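Local coordinates for M32 carboxypeptidase (Pyrococcus furiosus, PDB 1KA2), which removes amino acids one after another from the C terminus of peptides as a metal-dependent carboxypeptidase of broad specificity, at residues K137-S140 with L141-A145; R144-Y148 with L149-E153. All coordinates share one frame; numbering follows the deposited sequence.

Contact 1: K137-S140 with L141-A145; sequences KIIS and LAKRA
Ile139 and Lys143, one helical turn apart, lie side by side and point the same way. The methyl CG2 of Ile139 rests alongside the aliphatic part of Lys143, 4.0 Å from its CD. Lys143 sets CG anti to the carbonyl carbon (chi1 -70°), which leads its methylenes past the carbonyl of Ile139, CD standing 3.6 Å from Ile139 O. Beyond that the chain bends, and NZ hydrogen-bonds to the backbone oxygens of Met373 and Glu376; a lysine suits a place where the stem runs along an apolar neighbour and the end meets acceptors. Leu141 sets its branch carbon CG against the carbonyl of the preceding turn, 3.1 Å from Lys137 O, while the same oxygen accepts the Leu141 N-H at 3.1 Å. Replacing Leu141 by an alanine is likely to open a gap toward Glu107 on helix 102-124 and to leave the Lys137 carbonyl without its cover. Arg144 repeats the pattern, its CG 3.0 Å from Ser140 O; its guanidinium turns off to a salt bridge with Glu107. Small, polar Ser140 fits the exposed face. Ala142, with only a methyl to accommodate, touches Val374. With four successive i to i+4 backbone bonds, this is a regular stretch of alpha-helix, packed against helices 102-124 and 359-375 in the mostly helical fold of this M32 peptidase.

Contact 2: R144-Y148 with L149-E153; sequences RAAEY and LGYEE
Tyr151 places its ring carbon CG between its own backbone N and carbonyl carbon (chi1 53°), which turns the ring back to the last turn of the helix, where it meets Glu147, whose chain folds at chi2 (-59°) to present its carboxylate. This is a glycine-terminated helix C-terminus: Gly150, with positive phi, is the first residue to leave helical geometry, and at its backbone angles a CB would jam against the carbonyl oxygen of Leu149. Its N-H still closes the last turn on Ala146 O at 2.9 Å. Ala146 suits the spot because its small CB leaves room for the ring, CE2 of Tyr151 lying 4.3 Å away, and for helix 155-163 on Pro155 and Ala158. Leu149, buried against Phe100 and Ala158, turns its CD2 back to the preceding turn, 3.0 Å from Ala145 O, and touches the Ala145 methyl more loosely. The Tyr151 hydroxyl is placed to donate to Glu147 OE1, the carboxylate and ring planes lying 74° apart, but the modelled 2.3 Å between OH and OE1 is very short and doubtful as a length. Ala146 O lies at the edge of the Tyr151 ring, in its plane, 3.2 Å from CD2, and also takes the Gly150 N-H.

In the fold
Following the chain from the N terminus, contact 1 comes first, inside helix 132-149, and contact 2 begins on Arg144 and Ala145, where contact 1 ends. The two therefore run end to end and overlap, neither nesting nor crossing, with centres about 11 Å apart. Contact 1 closes no loop: it lies in the body of the helix, where it packs against helix 102-124 and helix 359-375. Contact 2 turns the chain out of that helix into the short link before helix 155-163, beside the loop holding Phe100 and Pro101. Shared Arg144 reaches back to Glu107. Both lie on the same side of the chain's centre, away from the metal site.

Contact 1: K137-S140 with L141-A145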
ATOM      1  N   LYS A 137     -29.807  17.189   8.292  1.00 41.56           N
ATOM      2  CA  LYS A 137     -29.695  16.676   6.933  1.00 40.98           C
ATOM      3  C   LYS A 137     -29.411  15.184   6.963  1.00 39.58           C
ATOM      4  O   LYS A 137     -29.930  14.431   6.141  1.00 41.14           O
ATOM      5  CB  LYS A 137     -28.578  17.385   6.169  1.00 41.77           C
ATOM      6  CG  LYS A 137     -28.917  18.790   5.703  1.00 43.12           C
ATOM      7  CD  LYS A 137     -27.744  19.378   4.936  1.00 46.20           C
ATOM      8  CE  LYS A 137     -28.042  20.774   4.415  1.00 48.37           C
ATOM      9  NZ  LYS A 137     -26.876  21.315   3.662  1.00 49.65           N
ATOM     10  N   ILE A 138     -28.591  14.756   7.914  1.00 37.73           N
ATOM     11  CA  ILE A 138     -28.250  13.345   8.024  1.00 36.62           C
ATOM     12  C   ILE A 138     -29.428  12.531   8.550  1.00 36.25           C
ATOM     13  O   ILE A 138     -29.578  11.360   8.208  1.00 36.96           O
ATOM     14  CB  ILE A 138     -26.987  13.156   8.903  1.00 35.58           C
ATOM     15  CG1 ILE A 138     -25.771  13.713   8.148  1.00 36.11           C
ATOM     16  CG2 ILE A 138     -26.786  11.691   9.239  1.00 36.72           C
ATOM     17  CD1 ILE A 138     -24.462  13.538   8.848  1.00 34.76           C
ATOM     18  N   ILE A 139     -30.280  13.143   9.364  1.00 36.24           N
ATOM     19  CA  ILE A 139     -31.447  12.428   9.868  1.00 35.64           C
ATOM     20  C   ILE A 139     -32.398  12.174   8.695  1.00 37.51           C
ATOM     21  O   ILE A 139     -32.954  11.082   8.548  1.00 37.06           O
ATOM     22  CB  ILE A 139     -32.163  13.230  10.984  1.00 36.87           C
ATOM     23  CG1 ILE A 139     -31.384  13.081  12.299  1.00 37.32           C
ATOM     24  CG2 ILE A 139     -33.590  12.731  11.173  1.00 36.14           C
ATOM     25  CD1 ILE A 139     -31.811  14.035  13.395  1.00 38.23           C
ATOM     26  N   SER A 140     -32.562  13.178   7.840  1.00 36.53           N
ATOM     27  CA  SER A 140     -33.440  13.028   6.692  1.00 37.20           C
ATOM     28  C   SER A 140     -32.920  11.946   5.747  1.00 37.29           C
ATOM     29  O   SER A 140     -33.700  11.180   5.193  1.00 39.17           O
ATOM     30  CB  SER A 140     -33.572  14.349   5.930  1.00 35.44           C
ATOM     31  OG  SER A 140     -34.506  14.218   4.862  1.00 38.36           O
ATOM     32  N   LEU A 141     -31.606  11.894   5.555  1.00 38.38           N
ATOM     33  CA  LEU A 141     -31.000  10.889   4.677  1.00 38.61           C
ATOM     34  C   LEU A 141     -31.201   9.477   5.243  1.00 37.99           C
ATOM     35  O   LEU A 141     -31.472   8.533   4.499  1.00 36.11           O
ATOM     36  CB  LEU A 141     -29.504  11.170   4.500  1.00 37.19           C
ATOM     37  CG  LEU A 141     -29.116  12.507   3.850  1.00 39.81           C
ATOM     38  CD1 LEU A 141     -27.599  12.637   3.856  1.00 39.19           C
ATOM     39  CD2 LEU A 141     -29.660  12.595   2.420  1.00 36.98           C
ATOM     40  N   ALA A 142     -31.069   9.344   6.562  1.00 37.55           N
ATOM     41  CA  ALA A 142     -31.253   8.059   7.229  1.00 39.00           C
ATOM     42  C   ALA A 142     -32.673   7.520   7.012  1.00 40.69           C
ATOM     43  O   ALA A 142     -32.856   6.347   6.681  1.00 40.22           O
ATOM     44  CB  ALA A 142     -30.978   8.201   8.718  1.00 39.80           C
ATOM     45  N   LYS A 143     -33.674   8.376   7.208  1.00 41.39           N
ATOM     46  CA  LYS A 143     -35.065   7.967   7.019  1.00 42.28           C
ATOM     47  C   LYS A 143     -35.276   7.560   5.567  1.00 41.91           C
ATOM     48  O   LYS A 143     -35.825   6.491   5.292  1.00 41.94           O
ATOM     49  CB  LYS A 143     -36.019   9.104   7.394  1.00 42.83           C
ATOM     50  CG  LYS A 143     -36.082   9.413   8.887  1.00 41.55           C
ATOM     51  CD  LYS A 143     -36.475  10.868   9.123  1.00 44.85           C
ATOM     52  CE  LYS A 143     -37.805  11.010   9.837  1.00 47.45           C
ATOM     53  NZ  LYS A 143     -37.768  10.450  11.212  1.00 49.83           N
ATOM     54  N   ARG A 144     -34.832   8.400   4.635  1.00 41.15           N
ATOM     55  CA  ARG A 144     -34.982   8.068   3.219  1.00 41.21           C
ATOM     56  C   ARG A 144     -34.369   6.686   2.991  1.00 40.79           C
ATOM     57  O   ARG A 144     -34.997   5.815   2.397  1.00 41.72           O
ATOM     58  CB  ARG A 144     -34.254   9.079   2.313  1.00 42.63           C
ATOM     59  CG  ARG A 144     -34.674  10.542   2.453  1.00 44.21           C
ATOM     60  CD  ARG A 144     -35.481  11.038   1.260  1.00 46.95           C
ATOM     61  NE  ARG A 144     -34.829  10.859  -0.044  1.00 46.73           N
ATOM     62  CZ  ARG A 144     -33.768  11.537  -0.481  1.00 46.16           C
ATOM     63  NH1 ARG A 144     -33.195  12.461   0.276  1.00 45.31           N
ATOM     64  NH2 ARG A 144     -33.293  11.306  -1.699  1.00 43.33           N
ATOM     65  N   ALA A 145     -33.140   6.496   3.475  1.00 40.51           N
ATOM     66  CA  ALA A 145     -32.417   5.234   3.307  1.00 39.54           C
ATOM     67  C   ALA A 145     -33.212   4.043   3.808  1.00 38.85           C
ATOM     68  O   ALA A 145     -33.215   2.979   3.185  1.00 38.94           O
ATOM     69  CB  ALA A 145     -31.064   5.301   4.018  1.00 39.66           C
TER

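Contact 2: R144-Y148 with L149-E153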
ATOM      1  N   ARG A 144     -34.832   8.400   4.635  1.00 41.15           N
ATOM      2  CA  ARG A 144     -34.982   8.068   3.219  1.00 41.21           C
ATOM      3  C   ARG A 144     -34.369   6.686   2.991  1.00 40.79           C
ATOM      4  O   ARG A 144     -34.997   5.815   2.397  1.00 41.72           O
ATOM      5  CB  ARG A 144     -34.254   9.079   2.313  1.00 42.63           C
ATOM      6  CG  ARG A 144     -34.674  10.542   2.453  1.00 44.21           C
ATOM      7  CD  ARG A 144     -35.481  11.038   1.260  1.00 46.95           C
ATOM      8  NE  ARG A 144     -34.829  10.859  -0.044  1.00 46.73           N
ATOM      9  CZ  ARG A 144     -33.768  11.537  -0.481  1.00 46.16           C
ATOM     10  NH1 ARG A 144     -33.195  12.461   0.276  1.00 45.31           N
ATOM     11  NH2 ARG A 144     -33.293  11.306  -1.699  1.00 43.33           N
ATOM     12  N   ALA A 145     -33.140   6.496   3.475  1.00 40.51           N
ATOM     13  CA  ALA A 145     -32.417   5.234   3.307  1.00 39.54           C
ATOM     14  C   ALA A 145     -33.212   4.043   3.808  1.00 38.85           C
ATOM     15  O   ALA A 145     -33.215   2.979   3.185  1.00 38.94           O
ATOM     16  CB  ALA A 145     -31.064   5.301   4.018  1.00 39.66           C
ATOM     17  N   ALA A 146     -33.885   4.224   4.937  1.00 37.74           N
ATOM     18  CA  ALA A 146     -34.691   3.157   5.500  1.00 39.01           C
ATOM     19  C   ALA A 146     -35.804   2.800   4.512  1.00 40.06           C
ATOM     20  O   ALA A 146     -36.108   1.621   4.308  1.00 38.29           O
ATOM     21  CB  ALA A 146     -35.280   3.590   6.838  1.00 37.86           C
ATOM     22  N   GLU A 147     -36.402   3.819   3.896  1.00 41.33           N
ATOM     23  CA  GLU A 147     -37.473   3.598   2.923  1.00 42.91           C
ATOM     24  C   GLU A 147     -36.937   2.943   1.646  1.00 43.06           C
ATOM     25  O   GLU A 147     -37.611   2.115   1.044  1.00 41.85           O
ATOM     26  CB  GLU A 147     -38.179   4.921   2.580  1.00 43.56           C
ATOM     27  CG  GLU A 147     -38.822   5.611   3.783  1.00 45.73           C
ATOM     28  CD  GLU A 147     -39.858   4.738   4.462  1.00 46.72           C
ATOM     29  OE1 GLU A 147     -40.100   4.926   5.671  1.00 47.35           O
ATOM     30  OE2 GLU A 147     -40.438   3.865   3.785  1.00 48.73           O
ATOM     31  N   TYR A 148     -35.726   3.312   1.234  1.00 44.13           N
ATOM     32  CA  TYR A 148     -35.134   2.724   0.032  1.00 44.93           C
ATOM     33  C   TYR A 148     -34.804   1.255   0.270  1.00 45.79           C
ATOM     34  O   TYR A 148     -34.984   0.420  -0.617  1.00 45.67           O
ATOM     35  CB  TYR A 148     -33.865   3.480  -0.370  1.00 44.45           C
ATOM     36  CG  TYR A 148     -34.122   4.783  -1.096  1.00 43.72           C
ATOM     37  CD1 TYR A 148     -33.464   5.956  -0.714  1.00 45.29           C
ATOM     38  CD2 TYR A 148     -34.996   4.839  -2.186  1.00 43.54           C
ATOM     39  CE1 TYR A 148     -33.668   7.159  -1.401  1.00 46.38           C
ATOM     40  CE2 TYR A 148     -35.209   6.036  -2.880  1.00 44.89           C
ATOM     41  CZ  TYR A 148     -34.540   7.190  -2.481  1.00 46.80           C
ATOM     42  OH  TYR A 148     -34.740   8.372  -3.154  1.00 48.64           O
ATOM     43  N   LEU A 149     -34.326   0.951   1.474  1.00 47.01           N
ATOM     44  CA  LEU A 149     -33.969  -0.415   1.844  1.00 47.46           C
ATOM     45  C   LEU A 149     -35.200  -1.299   2.048  1.00 49.24           C
ATOM     46  O   LEU A 149     -35.232  -2.440   1.588  1.00 48.88           O
ATOM     47  CB  LEU A 149     -33.138  -0.418   3.132  1.00 47.32           C
ATOM     48  CG  LEU A 149     -31.617  -0.187   3.130  1.00 46.32           C
ATOM     49  CD1 LEU A 149     -31.109   0.186   1.755  1.00 45.88           C
ATOM     50  CD2 LEU A 149     -31.290   0.900   4.140  1.00 44.33           C
ATOM     51  N   GLY A 150     -36.204  -0.766   2.742  1.00 50.14           N
ATOM     52  CA  GLY A 150     -37.412  -1.524   3.009  1.00 49.64           C
ATOM     53  C   GLY A 150     -37.336  -2.105   4.407  1.00 50.37           C
ATOM     54  O   GLY A 150     -36.238  -2.340   4.910  1.00 51.06           O
ATOM     55  N   TYR A 151     -38.483  -2.342   5.037  1.00 50.29           N
ATOM     56  CA  TYR A 151     -38.513  -2.886   6.397  1.00 51.08           C
ATOM     57  C   TYR A 151     -39.916  -3.339   6.787  1.00 53.48           C
ATOM     58  O   TYR A 151     -40.907  -2.753   6.354  1.00 54.09           O
ATOM     59  CB  TYR A 151     -38.035  -1.815   7.373  1.00 48.47           C
ATOM     60  CG  TYR A 151     -38.785  -0.511   7.223  1.00 46.71           C
ATOM     61  CD1 TYR A 151     -39.985  -0.288   7.906  1.00 46.30           C
ATOM     62  CD2 TYR A 151     -38.319   0.489   6.365  1.00 44.02           C
ATOM     63  CE1 TYR A 151     -40.703   0.901   7.736  1.00 44.47           C
ATOM     64  CE2 TYR A 151     -39.028   1.679   6.187  1.00 42.46           C
ATOM     65  CZ  TYR A 151     -40.220   1.878   6.876  1.00 44.12           C
ATOM     66  OH  TYR A 151     -40.938   3.042   6.699  1.00 43.18           O
ATOM     67  N   GLU A 152     -40.006  -4.371   7.618  1.00 56.58           N
ATOM     68  CA  GLU A 152     -41.313  -4.864   8.043  1.00 59.80           C
ATOM     69  C   GLU A 152     -41.921  -4.032   9.169  1.00 59.66           C
ATOM     70  O   GLU A 152     -42.914  -3.334   8.971  1.00 61.10           O
ATOM     71  CB  GLU A 152     -41.222  -6.343   8.462  1.00 63.10           C
ATOM     72  CG  GLU A 152     -40.879  -6.601   9.928  1.00 67.59           C
ATOM     73  CD  GLU A 152     -39.777  -7.629  10.123  1.00 70.91           C
ATOM     74  OE1 GLU A 152     -39.300  -8.210   9.120  1.00 71.79           O
ATOM     75  OE2 GLU A 152     -39.386  -7.854  11.293  1.00 72.12           O
ATOM     76  N   GLU A 153     -41.300  -4.084  10.342  1.00 59.53           N
ATOM     77  CA  GLU A 153     -41.789  -3.378  11.521  1.00 58.37           C
ATOM     78  C   GLU A 153     -41.462  -1.891  11.558  1.00 57.17           C
ATOM     79  O   GLU A 153     -42.319  -1.045  11.287  1.00 57.64           O
ATOM     80  CB  GLU A 153     -41.249  -4.065  12.780  1.00 60.23           C
ATOM     81  CG  GLU A 153     -41.876  -3.600  14.091  1.00 63.63           C
ATOM     82  CD  GLU A 153     -43.328  -4.037  14.242  1.00 64.57           C
ATOM     83  OE1 GLU A 153     -43.826  -4.788  13.372  1.00 65.37           O
ATOM     84  OE2 GLU A 153     -43.968  -3.632  15.240  1.00 65.40           O
TER